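Local coordinates for protein carbon monoxide oxidation system transcription regulator CooA-1 (Carboxydothermus hydrogenoformans, PDB 6CPB) that is the heme domain of a carbon monoxide-sensing regulator that probably binds DNA to control transcription of the carbon monoxide oxidation system, at residues I96-F99 against Q100-V104; M113-V116 against L117-L121. All coordinates share one frame; numbering follows the deposited sequence.

Interaction 1: I96-F99 against Q100-V104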
loop_
_atom_site.group_PDB
_atom_site.type_symbol
_atom_site.label_atom_id
_atom_site.label_comp_id
_atom_site.label_asym_id
_atom_site.label_seq_id
_atom_site.Cartn_x
_atom_site.Cartn_y
_atom_site.Cartn_z
ATOM N N ILE A 96 4.059 -7.392 -13.740
ATOM C CA ILE A 96 3.086 -6.422 -13.233
ATOM C C ILE A 96 2.000 -6.108 -14.262
ATOM O O ILE A 96 0.823 -5.983 -13.905
ATOM C CB ILE A 96 3.791 -5.154 -12.712
ATOM C CG1 ILE A 96 2.787 -4.271 -11.964
ATOM C CG2 ILE A 96 4.474 -4.384 -13.850
ATOM C CD1 ILE A 96 3.401 -3.089 -11.261
ATOM N N ARG A 97 2.360 -5.954 -15.539
ATOM C CA ARG A 97 1.326 -5.652 -16.528
ATOM C C ARG A 97 0.281 -6.757 -16.579
ATOM O O ARG A 97 -0.928 -6.491 -16.646
ATOM C CB ARG A 97 1.951 -5.477 -17.913
ATOM C CG ARG A 97 2.723 -4.187 -18.124
ATOM C CD ARG A 97 3.209 -4.100 -19.567
ATOM N NE ARG A 97 4.041 -2.925 -19.813
ATOM C CZ ARG A 97 3.574 -1.722 -20.137
ATOM N NH1 ARG A 97 2.269 -1.510 -20.252
ATOM N NH2 ARG A 97 4.420 -0.721 -20.342
ATOM N N ASN A 98 0.725 -8.008 -16.582
ATOM C CA ASN A 98 -0.225 -9.104 -16.599
ATOM C C ASN A 98 -1.077 -9.093 -15.343
ATOM O O ASN A 98 -2.289 -9.333 -15.399
ATOM C CB ASN A 98 0.497 -10.434 -16.759
ATOM C CG ASN A 98 -0.455 -11.561 -17.038
ATOM O OD1 ASN A 98 -1.340 -11.450 -17.903
ATOM N ND2 ASN A 98 -0.300 -12.650 -16.310
ATOM N N PHE A 99 -0.455 -8.833 -14.195
ATOM C CA PHE A 99 -1.214 -8.759 -12.955
ATOM C C PHE A 99 -2.303 -7.695 -13.027
ATOM O O PHE A 99 -3.433 -7.920 -12.586
ATOM C CB PHE A 99 -0.296 -8.488 -11.772
ATOM C CG PHE A 99 -1.036 -8.456 -10.490
ATOM C CD1 PHE A 99 -1.561 -9.626 -9.963
ATOM C CD2 PHE A 99 -1.292 -7.263 -9.849
ATOM C CE1 PHE A 99 -2.279 -9.611 -8.790
ATOM C CE2 PHE A 99 -2.012 -7.247 -8.648
ATOM C CZ PHE A 99 -2.497 -8.416 -8.127
ATOM N N GLN A 100 -1.976 -6.513 -13.543
ATOM C CA GLN A 100 -2.977 -5.459 -13.641
ATOM C C GLN A 100 -4.138 -5.881 -14.536
ATOM O O GLN A 100 -5.301 -5.579 -14.242
ATOM C CB GLN A 100 -2.305 -4.168 -14.107
ATOM C CG GLN A 100 -1.374 -3.588 -13.026
ATOM C CD GLN A 100 -0.453 -2.496 -13.525
ATOM O OE1 GLN A 100 -0.173 -2.396 -14.719
ATOM N NE2 GLN A 100 0.029 -1.675 -12.604
ATOM N N ASN A 101 -3.851 -6.600 -15.621
ATOM C CA ASN A 101 -4.924 -7.132 -16.451
ATOM C C ASN A 101 -5.756 -8.169 -15.704
ATOM O O ASN A 101 -6.988 -8.183 -15.819
ATOM C CB ASN A 101 -4.342 -7.728 -17.732
ATOM C CG ASN A 101 -3.883 -6.669 -18.708
ATOM O OD1 ASN A 101 -4.468 -5.588 -18.786
ATOM N ND2 ASN A 101 -2.846 -6.978 -19.474
ATOM N N ILE A 102 -5.103 -9.050 -14.947
ATOM C CA ILE A 102 -5.815 -10.023 -14.120
ATOM C C ILE A 102 -6.770 -9.332 -13.154
ATOM O O ILE A 102 -7.917 -9.765 -12.981
ATOM C CB ILE A 102 -4.805 -10.921 -13.379
ATOM C CG1 ILE A 102 -4.149 -11.902 -14.354
ATOM C CG2 ILE A 102 -5.471 -11.649 -12.208
ATOM C CD1 ILE A 102 -2.931 -12.586 -13.786
ATOM N N VAL A 103 -6.319 -8.254 -12.510
ATOM C CA VAL A 103 -7.127 -7.573 -11.499
ATOM C C VAL A 103 -8.434 -7.047 -12.077
ATOM O O VAL A 103 -9.451 -6.990 -11.373
ATOM C CB VAL A 103 -6.295 -6.447 -10.851
ATOM C CG1 VAL A 103 -7.163 -5.460 -10.083
ATOM C CG2 VAL A 103 -5.251 -7.030 -9.911
ATOM N N VAL A 104 -8.430 -6.611 -13.340
ATOM C CA VAL A 104 -9.654 -6.097 -13.947
ATOM C C VAL A 104 -10.744 -7.155 -13.915
ATOM O O VAL A 104 -11.921 -6.849 -13.692
ATOM C CB VAL A 104 -9.367 -5.587 -15.372
ATOM C CG1 VAL A 104 -10.667 -5.219 -16.088
ATOM C CG2 VAL A 104 -8.429 -4.376 -15.318
HETATM O O HOH W 1 -1.701 -9.623 -19.796
#
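Phe99 and Val103, one turn apart on helix 96-105, make a CH-pi contact on the short helix that follows the last strand of the cyclic nucleotide-binding-type beta fold. Val103 CG2 lies 3.8 Å from the centroid of the Phe99 ring, 26° off the ring normal, so the methyl sits over a face but displaced toward the rim. Its closest ring atom is Phe99 CE2, at 3.5 Å. The first torsion of Phe99 (chi1 -178°) sets CG beside the residue's own carbonyl carbon and brings the ring to where the Val103 methyl can cover a face; the ring also packs on Phe109 and Met113 of helix 108-135.

Four i to i+4 backbone hydrogen bonds hold the turn, from the N atoms of Gln100, Asn101, Ile102 and Val103 to the O atoms of Ile96, Arg97, Asn98 and Phe99. The first is nearly straight at its hydrogen, 162°.

Among the polar side chains, Gln100 lies back over the preceding turn, its CG 3.4 Å from Ile96 O, while it also packs on Leu111 of the second subunit. Asn98 ND2 hydrogen-bonds to Thr94 OG1 and Glu23 OE1, with the Ile102 CD1 methyl 3.6 Å from that same nitrogen. The other end of the amide is bridged to Asn101: one water donates to Asn98 OD1 at 2.7 Å and accepts from Asn101 ND2 at 2.9 Å.

Interaction 2: M113-V116 against L117-L121. With SO4 (sulfate ion), chain D.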
loop_
_atom_site.group_PDB
_atom_site.type_symbol
_atom_site.label_atom_id
_atom_site.label_comp_id
_atom_site.label_asym_id
_atom_site.label_seq_id
_atom_site.Cartn_x
_atom_site.Cartn_y
_atom_site.Cartn_z
ATOM N N MET A 113 -3.486 -7.087 -1.798
ATOM C CA MET A 113 -2.341 -6.229 -2.051
ATOM C C MET A 113 -2.477 -4.897 -1.324
ATOM O O MET A 113 -1.496 -4.374 -0.780
ATOM C CB MET A 113 -2.183 -6.016 -3.552
ATOM C CG MET A 113 -0.961 -5.214 -3.900
ATOM S SD MET A 113 -0.660 -5.145 -5.647
ATOM C CE MET A 113 0.069 -6.765 -5.924
ATOM N N VAL A 114 -3.679 -4.321 -1.325
ATOM C CA VAL A 114 -3.926 -3.089 -0.582
ATOM C C VAL A 114 -3.653 -3.294 0.899
ATOM O O VAL A 114 -3.026 -2.454 1.552
ATOM C CB VAL A 114 -5.369 -2.600 -0.832
ATOM C CG1 VAL A 114 -5.775 -1.541 0.184
ATOM C CG2 VAL A 114 -5.525 -2.068 -2.250
ATOM N N LYS A 115 -4.131 -4.404 1.455
ATOM C CA LYS A 115 -3.929 -4.687 2.875
ATOM C C LYS A 115 -2.436 -4.788 3.202
ATOM O O LYS A 115 -1.956 -4.189 4.179
ATOM C CB LYS A 115 -4.684 -5.976 3.224
ATOM C CG LYS A 115 -4.707 -6.359 4.688
ATOM C CD LYS A 115 -3.497 -7.150 5.126
ATOM C CE LYS A 115 -3.345 -8.470 4.403
ATOM N NZ LYS A 115 -2.267 -9.287 5.035
ATOM N N VAL A 116 -1.692 -5.544 2.390
ATOM C CA VAL A 116 -0.259 -5.746 2.609
ATOM C C VAL A 116 0.500 -4.428 2.490
ATOM O O VAL A 116 1.324 -4.085 3.356
ATOM C CB VAL A 116 0.285 -6.803 1.624
ATOM C CG1 VAL A 116 1.804 -6.814 1.621
ATOM C CG2 VAL A 116 -0.252 -8.191 1.949
ATOM N N LEU A 117 0.236 -3.664 1.424
ATOM C CA LEU A 117 0.943 -2.400 1.234
ATOM C C LEU A 117 0.613 -1.422 2.346
ATOM O O LEU A 117 1.488 -0.674 2.802
ATOM C CB LEU A 117 0.609 -1.797 -0.129
ATOM C CG LEU A 117 1.195 -2.521 -1.345
ATOM C CD1 LEU A 117 0.626 -1.930 -2.618
ATOM C CD2 LEU A 117 2.704 -2.487 -1.386
ATOM N N GLY A 118 -0.646 -1.394 2.785
ATOM C CA GLY A 118 -1.014 -0.517 3.880
ATOM C C GLY A 118 -0.274 -0.857 5.158
ATOM O O GLY A 118 0.172 0.035 5.885
ATOM N N ASP A 119 -0.128 -2.155 5.449
ATOM C CA ASP A 119 0.617 -2.583 6.634
ATOM C C ASP A 119 2.101 -2.245 6.508
ATOM O O ASP A 119 2.721 -1.776 7.476
ATOM C CB ASP A 119 0.448 -4.086 6.862
ATOM C CG ASP A 119 -0.876 -4.449 7.488
ATOM O OD1 ASP A 119 -1.547 -3.553 8.051
ATOM O OD2 ASP A 119 -1.238 -5.646 7.430
ATOM N N LEU A 120 2.686 -2.474 5.327
ATOM C CA LEU A 120 4.088 -2.132 5.119
ATOM C C LEU A 120 4.320 -0.641 5.304
ATOM O O LEU A 120 5.302 -0.229 5.939
ATOM C CB LEU A 120 4.513 -2.557 3.717
ATOM C CG LEU A 120 4.744 -4.056 3.546
ATOM C CD1 LEU A 120 4.757 -4.406 2.069
ATOM C CD2 LEU A 120 6.059 -4.462 4.188
ATOM N N LEU A 121 3.428 0.186 4.756
ATOM C CA LEU A 121 3.580 1.627 4.888
ATOM C C LEU A 121 3.419 2.059 6.341
ATOM O O LEU A 121 4.205 2.862 6.849
ATOM C CB LEU A 121 2.588 2.352 3.977
ATOM C CG LEU A 121 2.633 3.878 4.054
ATOM C CD1 LEU A 121 3.988 4.437 3.643
ATOM C CD2 LEU A 121 1.511 4.463 3.192
HETATM S S SO4 D . -6.081 -11.063 5.985
HETATM O O1 SO4 D . -6.942 -12.215 5.723
HETATM O O2 SO4 D . -6.691 -9.866 5.409
HETATM O O3 SO4 D . -5.928 -10.888 7.427
HETATM O O4 SO4 D . -4.772 -11.300 5.379
HETATM O O HOH W 2 -0.122 -7.606 5.796
HETATM O O HOH W 3 -3.623 -2.581 5.742
#
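Lys115 and Asp119 cross at an oblique angle one helical turn apart, and the lysine can be followed outward from its backbone. CB leads to CG, opposite the backbone N (chi1 -174°), where CG is in loose contact with sulfate O2 at 4.1 Å. Bends at chi2 and chi3 then fold the chain, bringing CD to 3.6 Å from Asp119 OD2. CE lies 3.3 Å from sulfate O4. At the tip, NZ forms a salt bridge with Asp73 OD1 and a weak hydrogen bond of 3.2 Å to sulfate O4; the sulfate, probably from the crystallisation liquor, is also hydrogen-bonded to Thr6 OG1. NZ and Asp119 OD2 are 4.5 Å apart, too far for a salt bridge, and a water spans them, accepting from Lys115 NZ and donating to Asp119 OD2, each at 2.8 Å. A second water donates to Lys115 O and, weakly, to Asp119 OD1.

This turn belongs to the long helix 108-135, whose Val114, Leu117 and Leu121, in 3-4 spacing, each pack on the same residue of the second subunit, as in the parallel coiled-coil dimer helix of the CRP family, while Asp119 OD1 accepts a hydrogen bond from His78 NE2 of that subunit.

Within each apolar pair the side chains lie alongside one another and point the same way. In the modelled conformer of Met113, its CG meets Leu117 CD1 at 3.9 Å. On the flank toward strand 62-70, Val116 CG1 touches Leu120 CD1 at 3.8 Å.

Interactions 1 and 2 lie on successive helices, 96-105 and 108-135, with centres about 18 Å apart. They meet directly where Phe99 CE2 packs against Met113 CE at 3.5 Å, so the aromatic side chain of the first touches the terminal methyl of the second, in the Met113 conformer modelled. Both also contact the second subunit. No heme is bound to this chain in the model, but residues that bind it in other structures of the protein are close: the Ile96 side chain is about 7 Å from that of His78, an axial heme ligand there, and the Leu117 side chain is about 5 Å from that of Thr79. Asp119 of interaction 2 hydrogen-bonds His78 of the second subunit, and its side chain is about 5 Å from that of heme-binding Lys122.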